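Local atomic coordinates of OBG-type G domain-containing protein (PDB entry 2E87), a protein that probably binds GTP, as expected of an Obg-type GTPase of the NOG1 family, and holds GDP in this crystal; its cellular role is unknown. Residues I194-R202 with I235-L243; M1-T10 with R154-D164. All coordinates share one frame; numbering follows the deposited sequence.

Interaction 1 (I194-R202 with I235-L243); sequences IASYPFTTR and IEKQAILAL
A type II beta turn from Tyr197 to Thr200 brings its central residues, Pro198 and Phe199, against one side of helix 234-241, with the CA atoms of Phe199 and Glu236 6.3 Å apart. Glu236 CB sits over a face of the Phe199 ring, a CH-pi contact 3.5 Å from the centroid. At the ring's edge, Phe199 CZ meets Ile235 CD1 at 3.5 Å, while Ala239 CB approaches Phe199 CD1 at 3.8 Å. The sequence Tyr-Pro-Phe-Thr-Thr is the G2 motif of Obg-family GTPases, part of switch I, and the helix lies in the region that follows the G3 motif, probably switch II; the contact thus appears to join the two switches in the GDP-bound state. Tyr197 reaches further along the helix: with CG anti to the backbone N (chi1 -156°), its hydroxyl donates to Ala239 O at 2.6 Å, nearly in line with the carbonyl (162°). Leu243 N bonds to Ile240 O and not to Ala239 O, which takes the Tyr197 hydroxyl, and Leu243 CD2 packs 3.3 Å from Tyr197 OH. Within the turn, Thr200 OG1 donates to Tyr197 O, 2.7 Å away. Helix 76-86 supplies Leu85 against Pro198 and Val84 against Phe199.

Interaction 2 (M1-T10 with R154-D164); sequences MRNPFERMPT and REVLKDLPVVD. With SO4 (sulfate ion), chain C.
Leu157 lays its CD1 methyl over the centre of the Phe5 ring, a CH-pi contact 3.7 Å from the centroid, and Leu160 CD1 comes in obliquely, 3.8 Å from Phe5 CD1. Val82 of helix 76-86 adds to this apolar cluster. Asn3 uses both ends of its amide. Its CG stands anti to the backbone N (chi1 -168°), which carries ND2 across to Leu157 O, 3.1 Å away; the bond is nearly straight (165°), lies in the amide plane and uses a lone pair of a carbonyl that also accepts from Leu160 N. Within its own segment Asn3 OD1 takes Phe5 N at 3.1 Å, an Asx turn that fixes the rotation of the amide.

Selenomethionine Met8 and Arg154 slide past each other in opposite directions, Met8 CE lying against Arg154 CA, CB and CG. Arg154 NE makes a weak, bent bond to Met8 O (2.9 Å, 123°), Thr10 OG1 lies over one guanidinium face, and NH2 approaches sulfate O3 at 2.7 Å. Lys158 NZ bonds the same ion through O1 and O4. Glu155 is salt-bridged to both, OE1 to Arg154 NH1 and OE2 to Lys158 NZ. A leucine in place of Arg154 would probably deprive Met8 O of this donor and Glu155 of one basic partner. Arg154 and Lys158 probably still leave enough positive charge to attract an anion such as this sulfate, probably from the crystallisation liquor.

How the interactions relate
Interaction 1 is buried for the most part, whereas interaction 2 runs from a buried apolar centre to a charged surface. The first lies within the G domain and relies on aromatic and aliphatic packing and one phenol-to-carbonyl bond. The second, in the N-terminal helical domain, flanks its apolar centre with an amide bridge and a surface cluster of charges around a sulfate. Both lean on helix 76-86, where Leu85 touches Pro198 of the first and Leu160 of the second. They also meet directly, since Tyr197 CD1 packs 3.7 Å from Pro161 CG and Ala195 lies against Val163. The chain leaving helix 144-156 thus packs against the strand and turn of the first switch region on its way into the G domain.

Interaction 1 (I194-R202 with I235-L243)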
# COMPACT_ATOMS: atom_id res chain seq x y z
N ILE A 194 -5.01 -8.05 -13.96
CA ILE A 194 -4.29 -8.82 -12.97
C ILE A 194 -3.59 -7.91 -11.98
O ILE A 194 -2.77 -7.07 -12.36
CB ILE A 194 -3.28 -9.75 -13.65
CG1 ILE A 194 -4.03 -10.77 -14.50
CG2 ILE A 194 -2.43 -10.48 -12.60
CD1 ILE A 194 -3.14 -11.62 -15.36
N ALA A 195 -3.93 -8.05 -10.70
CA ALA A 195 -3.31 -7.25 -9.66
C ALA A 195 -2.21 -8.07 -9.01
O ALA A 195 -2.35 -9.28 -8.84
CB ALA A 195 -4.33 -6.85 -8.62
N SER A 196 -1.12 -7.41 -8.66
CA SER A 196 -0.02 -8.09 -7.99
C SER A 196 -0.46 -8.29 -6.56
O SER A 196 -1.16 -7.46 -6.01
CB SER A 196 1.24 -7.24 -8.02
OG SER A 196 1.76 -7.18 -9.33
N TYR A 197 -0.08 -9.41 -5.96
CA TYR A 197 -0.45 -9.61 -4.58
C TYR A 197 0.63 -10.37 -3.83
O TYR A 197 1.10 -11.41 -4.28
CB TYR A 197 -1.77 -10.35 -4.47
CG TYR A 197 -2.47 -10.08 -3.18
CD1 TYR A 197 -3.50 -9.13 -3.09
CD2 TYR A 197 -2.10 -10.76 -2.02
CE1 TYR A 197 -4.13 -8.87 -1.87
CE2 TYR A 197 -2.72 -10.51 -0.81
CZ TYR A 197 -3.74 -9.58 -0.73
OH TYR A 197 -4.37 -9.41 0.47
N PRO A 198 1.05 -9.85 -2.67
CA PRO A 198 2.09 -10.50 -1.86
C PRO A 198 1.81 -11.98 -1.61
O PRO A 198 0.70 -12.36 -1.26
CB PRO A 198 2.07 -9.68 -0.58
CG PRO A 198 1.74 -8.30 -1.09
CD PRO A 198 0.62 -8.58 -2.05
N PHE A 199 2.83 -12.81 -1.81
CA PHE A 199 2.73 -14.27 -1.60
C PHE A 199 1.90 -15.04 -2.63
O PHE A 199 1.42 -16.14 -2.34
CB PHE A 199 2.22 -14.57 -0.19
CG PHE A 199 3.09 -14.03 0.89
CD1 PHE A 199 2.96 -12.72 1.31
CD2 PHE A 199 4.10 -14.80 1.44
CE1 PHE A 199 3.83 -12.18 2.25
CE2 PHE A 199 4.98 -14.28 2.38
CZ PHE A 199 4.84 -12.96 2.79
N THR A 200 1.72 -14.47 -3.81
CA THR A 200 0.98 -15.18 -4.84
C THR A 200 1.94 -15.38 -5.99
O THR A 200 2.89 -14.60 -6.17
CB THR A 200 -0.27 -14.43 -5.36
OG1 THR A 200 0.13 -13.22 -6.03
CG2 THR A 200 -1.22 -14.11 -4.22
N THR A 201 1.70 -16.44 -6.74
CA THR A 201 2.53 -16.78 -7.88
C THR A 201 2.33 -15.80 -9.03
O THR A 201 3.25 -15.09 -9.41
CB THR A 201 2.20 -18.22 -8.37
OG1 THR A 201 0.79 -18.35 -8.57
CG2 THR A 201 2.64 -19.25 -7.31
N ARG A 202 1.10 -15.74 -9.54
CA ARG A 202 0.80 -14.88 -10.67
C ARG A 202 -0.22 -13.78 -10.39
O ARG A 202 -0.83 -13.26 -11.32
CB ARG A 202 0.30 -15.76 -11.82
CG ARG A 202 1.08 -17.05 -11.96
CD ARG A 202 0.29 -18.14 -12.65
NE ARG A 202 0.86 -19.46 -12.37
CZ ARG A 202 2.09 -19.83 -12.71
NH1 ARG A 202 2.89 -18.98 -13.36
NH2 ARG A 202 2.53 -21.04 -12.40
N ILE A 235 3.32 -13.92 8.55
CA ILE A 235 3.36 -12.82 7.61
C ILE A 235 2.40 -13.03 6.42
O ILE A 235 1.55 -12.18 6.15
CB ILE A 235 4.80 -12.60 7.10
CG1 ILE A 235 4.86 -11.36 6.21
CG2 ILE A 235 5.30 -13.84 6.36
CD1 ILE A 235 6.18 -11.18 5.49
N GLU A 236 2.53 -14.15 5.71
CA GLU A 236 1.65 -14.40 4.58
C GLU A 236 0.23 -14.48 5.09
O GLU A 236 -0.72 -14.22 4.37
CB GLU A 236 2.05 -15.68 3.85
CG GLU A 236 2.38 -16.83 4.75
CD GLU A 236 3.06 -17.96 4.00
OE1 GLU A 236 4.10 -17.70 3.36
OE2 GLU A 236 2.56 -19.10 4.06
N LYS A 237 0.10 -14.81 6.36
CA LYS A 237 -1.19 -14.90 6.99
C LYS A 237 -1.75 -13.47 7.11
O LYS A 237 -2.95 -13.23 6.91
CB LYS A 237 -1.00 -15.51 8.37
CG LYS A 237 -2.18 -16.20 8.99
CD LYS A 237 -1.64 -17.13 10.09
CE LYS A 237 -2.71 -18.00 10.73
NZ LYS A 237 -2.09 -18.95 11.72
N GLN A 238 -0.88 -12.52 7.45
CA GLN A 238 -1.28 -11.13 7.59
C GLN A 238 -1.68 -10.59 6.21
O GLN A 238 -2.62 -9.81 6.09
CB GLN A 238 -0.13 -10.30 8.17
CG GLN A 238 -0.50 -8.87 8.62
CD GLN A 238 0.73 -7.96 8.78
OE1 GLN A 238 1.86 -8.42 8.70
NE2 GLN A 238 0.49 -6.66 9.01
N ALA A 239 -0.96 -11.03 5.17
CA ALA A 239 -1.22 -10.61 3.80
C ALA A 239 -2.58 -11.10 3.30
O ALA A 239 -3.28 -10.41 2.56
CB ALA A 239 -0.13 -11.12 2.87
N ILE A 240 -2.92 -12.32 3.71
CA ILE A 240 -4.18 -12.96 3.34
C ILE A 240 -5.31 -12.29 4.10
O ILE A 240 -6.32 -11.90 3.52
CB ILE A 240 -4.17 -14.46 3.71
CG1 ILE A 240 -3.16 -15.20 2.84
CG2 ILE A 240 -5.57 -15.05 3.57
CD1 ILE A 240 -2.81 -16.58 3.40
N LEU A 241 -5.13 -12.15 5.41
CA LEU A 241 -6.16 -11.55 6.24
C LEU A 241 -6.41 -10.08 5.95
O LEU A 241 -7.40 -9.51 6.43
CB LEU A 241 -5.85 -11.75 7.72
CG LEU A 241 -5.81 -13.21 8.20
CD1 LEU A 241 -5.61 -13.22 9.71
CD2 LEU A 241 -7.09 -13.93 7.83
N ALA A 242 -5.52 -9.47 5.18
CA ALA A 242 -5.67 -8.07 4.82
C ALA A 242 -6.96 -7.90 3.99
O ALA A 242 -7.55 -6.82 3.96
CB ALA A 242 -4.46 -7.59 4.01
N LEU A 243 -7.38 -8.98 3.33
CA LEU A 243 -8.59 -8.96 2.51
C LEU A 243 -9.82 -8.52 3.31
O LEU A 243 -10.81 -8.10 2.74
CB LEU A 243 -8.84 -10.34 1.86
CG LEU A 243 -7.73 -10.85 0.92
CD1 LEU A 243 -8.05 -12.23 0.39
CD2 LEU A 243 -7.55 -9.89 -0.24

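Interaction 2 (M1-T10 with R154-D164)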
# COMPACT_ATOMS: atom_id res chain seq x y z
N MSE A 1 -8.17 4.98 -9.12
CA MSE A 1 -7.26 4.12 -8.31
C MSE A 1 -5.81 4.28 -8.78
O MSE A 1 -5.58 4.71 -9.91
CB MSE A 1 -7.68 2.65 -8.43
CG MSE A 1 -7.47 2.07 -9.82
SE MSE A 1 -8.25 0.31 -10.06
CE MSE A 1 -9.26 0.64 -11.68
N ARG A 2 -4.86 3.95 -7.92
CA ARG A 2 -3.43 4.05 -8.24
C ARG A 2 -2.55 3.54 -7.10
O ARG A 2 -3.06 3.04 -6.10
CB ARG A 2 -3.07 5.50 -8.55
CG ARG A 2 -3.07 6.41 -7.33
CD ARG A 2 -2.78 7.85 -7.71
NE ARG A 2 -1.60 7.98 -8.58
CZ ARG A 2 -1.60 7.78 -9.89
NH1 ARG A 2 -2.72 7.44 -10.52
NH2 ARG A 2 -0.48 7.93 -10.59
N ASN A 3 -1.24 3.68 -7.26
CA ASN A 3 -0.28 3.26 -6.23
C ASN A 3 0.07 4.54 -5.44
O ASN A 3 0.65 5.47 -5.99
CB ASN A 3 0.98 2.67 -6.88
CG ASN A 3 1.87 1.95 -5.88
OD1 ASN A 3 2.39 2.57 -4.96
ND2 ASN A 3 2.05 0.65 -6.07
N PRO A 4 -0.27 4.57 -4.15
CA PRO A 4 -0.04 5.70 -3.23
C PRO A 4 1.39 6.20 -3.15
O PRO A 4 1.63 7.35 -2.78
CB PRO A 4 -0.49 5.16 -1.87
CG PRO A 4 -1.30 3.95 -2.19
CD PRO A 4 -0.63 3.37 -3.39
N PHE A 5 2.35 5.35 -3.50
CA PHE A 5 3.75 5.72 -3.41
C PHE A 5 4.38 6.14 -4.74
O PHE A 5 5.54 6.54 -4.77
CB PHE A 5 4.55 4.58 -2.77
CG PHE A 5 4.11 4.23 -1.37
CD1 PHE A 5 3.02 3.40 -1.15
CD2 PHE A 5 4.73 4.81 -0.27
CE1 PHE A 5 2.56 3.16 0.13
CE2 PHE A 5 4.27 4.57 1.02
CZ PHE A 5 3.18 3.74 1.21
N GLU A 6 3.62 6.07 -5.82
CA GLU A 6 4.17 6.43 -7.13
C GLU A 6 4.90 7.77 -7.08
O GLU A 6 5.82 8.01 -7.84
CB GLU A 6 3.07 6.46 -8.19
CG GLU A 6 2.23 7.72 -8.18
CD GLU A 6 2.43 8.55 -9.43
OE1 GLU A 6 2.17 8.03 -10.53
OE2 GLU A 6 2.86 9.73 -9.31
N ARG A 7 4.48 8.63 -6.16
CA ARG A 7 5.07 9.95 -6.00
C ARG A 7 6.32 9.95 -5.11
O ARG A 7 7.06 10.93 -5.07
CB ARG A 7 4.05 10.92 -5.40
CG ARG A 7 3.05 11.51 -6.39
CD ARG A 7 3.36 12.99 -6.64
NE ARG A 7 3.26 13.79 -5.41
CZ ARG A 7 3.78 15.01 -5.27
NH1 ARG A 7 4.44 15.58 -6.27
NH2 ARG A 7 3.64 15.66 -4.12
N MSE A 8 6.54 8.86 -4.37
CA MSE A 8 7.71 8.80 -3.50
C MSE A 8 8.99 8.85 -4.35
O MSE A 8 9.25 7.97 -5.17
CB MSE A 8 7.67 7.53 -2.63
CG MSE A 8 8.84 7.42 -1.66
SE MSE A 8 8.82 5.81 -0.54
CE MSE A 8 8.12 4.57 -1.83
N PRO A 9 9.79 9.88 -4.15
CA PRO A 9 11.04 10.12 -4.86
C PRO A 9 12.18 9.18 -4.49
O PRO A 9 12.17 8.54 -3.44
CB PRO A 9 11.37 11.55 -4.49
CG PRO A 9 10.96 11.57 -3.04
CD PRO A 9 9.64 10.82 -3.02
N THR A 10 13.15 9.09 -5.37
CA THR A 10 14.30 8.26 -5.11
C THR A 10 15.05 9.01 -4.00
O THR A 10 15.23 10.23 -4.08
CB THR A 10 15.16 8.12 -6.37
OG1 THR A 10 14.47 7.27 -7.31
CG2 THR A 10 16.51 7.52 -6.04
N ARG A 154 10.95 1.66 -1.31
CA ARG A 154 10.31 2.40 -2.40
C ARG A 154 10.09 1.52 -3.61
O ARG A 154 9.04 1.54 -4.23
CB ARG A 154 11.18 3.59 -2.79
CG ARG A 154 10.72 4.30 -4.05
CD ARG A 154 11.72 5.37 -4.43
NE ARG A 154 11.35 6.07 -5.66
CZ ARG A 154 11.19 5.47 -6.84
NH1 ARG A 154 11.36 4.16 -6.96
NH2 ARG A 154 10.86 6.19 -7.91
N GLU A 155 11.11 0.74 -3.95
CA GLU A 155 11.05 -0.14 -5.10
C GLU A 155 10.07 -1.28 -4.84
O GLU A 155 9.29 -1.64 -5.71
CB GLU A 155 12.44 -0.69 -5.41
CG GLU A 155 12.67 -1.08 -6.86
CD GLU A 155 12.45 0.08 -7.82
OE1 GLU A 155 13.06 1.16 -7.63
OE2 GLU A 155 11.67 -0.08 -8.78
N VAL A 156 10.11 -1.84 -3.63
CA VAL A 156 9.23 -2.95 -3.27
C VAL A 156 7.76 -2.55 -3.25
O VAL A 156 6.90 -3.34 -3.62
CB VAL A 156 9.56 -3.51 -1.86
CG1 VAL A 156 8.46 -4.45 -1.40
CG2 VAL A 156 10.89 -4.27 -1.87
N LEU A 157 7.49 -1.32 -2.82
CA LEU A 157 6.12 -0.85 -2.71
C LEU A 157 5.40 -0.67 -4.04
O LEU A 157 4.18 -0.53 -4.08
CB LEU A 157 6.07 0.44 -1.90
CG LEU A 157 6.36 0.22 -0.41
CD1 LEU A 157 6.41 1.57 0.28
CD2 LEU A 157 5.31 -0.68 0.21
N LYS A 158 6.17 -0.71 -5.13
CA LYS A 158 5.60 -0.58 -6.46
C LYS A 158 4.71 -1.78 -6.74
O LYS A 158 3.82 -1.71 -7.60
CB LYS A 158 6.71 -0.49 -7.51
CG LYS A 158 7.52 0.78 -7.46
CD LYS A 158 8.53 0.84 -8.58
CE LYS A 158 9.16 2.21 -8.68
NZ LYS A 158 10.24 2.26 -9.69
N ASP A 159 4.93 -2.88 -6.03
CA ASP A 159 4.13 -4.09 -6.22
C ASP A 159 2.85 -4.13 -5.40
O ASP A 159 2.27 -5.20 -5.22
CB ASP A 159 4.94 -5.34 -5.89
CG ASP A 159 6.17 -5.49 -6.76
OD1 ASP A 159 6.06 -5.26 -7.99
OD2 ASP A 159 7.24 -5.84 -6.20
N LEU A 160 2.40 -3.00 -4.88
CA LEU A 160 1.16 -3.04 -4.12
C LEU A 160 0.04 -3.39 -5.07
O LEU A 160 0.04 -2.97 -6.22
CB LEU A 160 0.85 -1.68 -3.48
CG LEU A 160 1.61 -1.36 -2.20
CD1 LEU A 160 1.31 0.07 -1.78
CD2 LEU A 160 1.23 -2.36 -1.11
N PRO A 161 -0.93 -4.18 -4.61
CA PRO A 161 -2.06 -4.56 -5.47
C PRO A 161 -2.76 -3.32 -5.98
O PRO A 161 -3.20 -2.49 -5.19
CB PRO A 161 -2.97 -5.33 -4.52
CG PRO A 161 -2.06 -5.78 -3.44
CD PRO A 161 -1.12 -4.65 -3.24
N VAL A 162 -2.87 -3.18 -7.30
CA VAL A 162 -3.57 -2.04 -7.91
C VAL A 162 -5.07 -2.37 -7.98
O VAL A 162 -5.52 -3.03 -8.92
CB VAL A 162 -3.04 -1.77 -9.35
CG1 VAL A 162 -3.98 -0.81 -10.09
CG2 VAL A 162 -1.64 -1.19 -9.29
N VAL A 163 -5.84 -1.93 -6.99
CA VAL A 163 -7.28 -2.20 -6.95
C VAL A 163 -8.06 -1.01 -6.40
O VAL A 163 -7.50 -0.13 -5.75
CB VAL A 163 -7.61 -3.43 -6.09
CG1 VAL A 163 -7.09 -4.66 -6.75
CG2 VAL A 163 -6.98 -3.28 -4.73
N ASP A 164 -9.36 -1.00 -6.67
CA ASP A 164 -10.22 0.08 -6.21
C ASP A 164 -10.52 -0.11 -4.74
O ASP A 164 -10.99 -1.17 -4.33
CB ASP A 164 -11.54 0.10 -7.01
CG ASP A 164 -12.29 1.42 -6.86
OD1 ASP A 164 -12.60 1.80 -5.71
OD2 ASP A 164 -12.57 2.08 -7.89
S SO4 C . 12.34 4.54 -10.87
O1 SO4 C . 10.87 4.36 -11.31
O2 SO4 C . 13.27 4.65 -12.06
O3 SO4 C . 12.37 5.88 -10.11
O4 SO4 C . 12.77 3.33 -10.04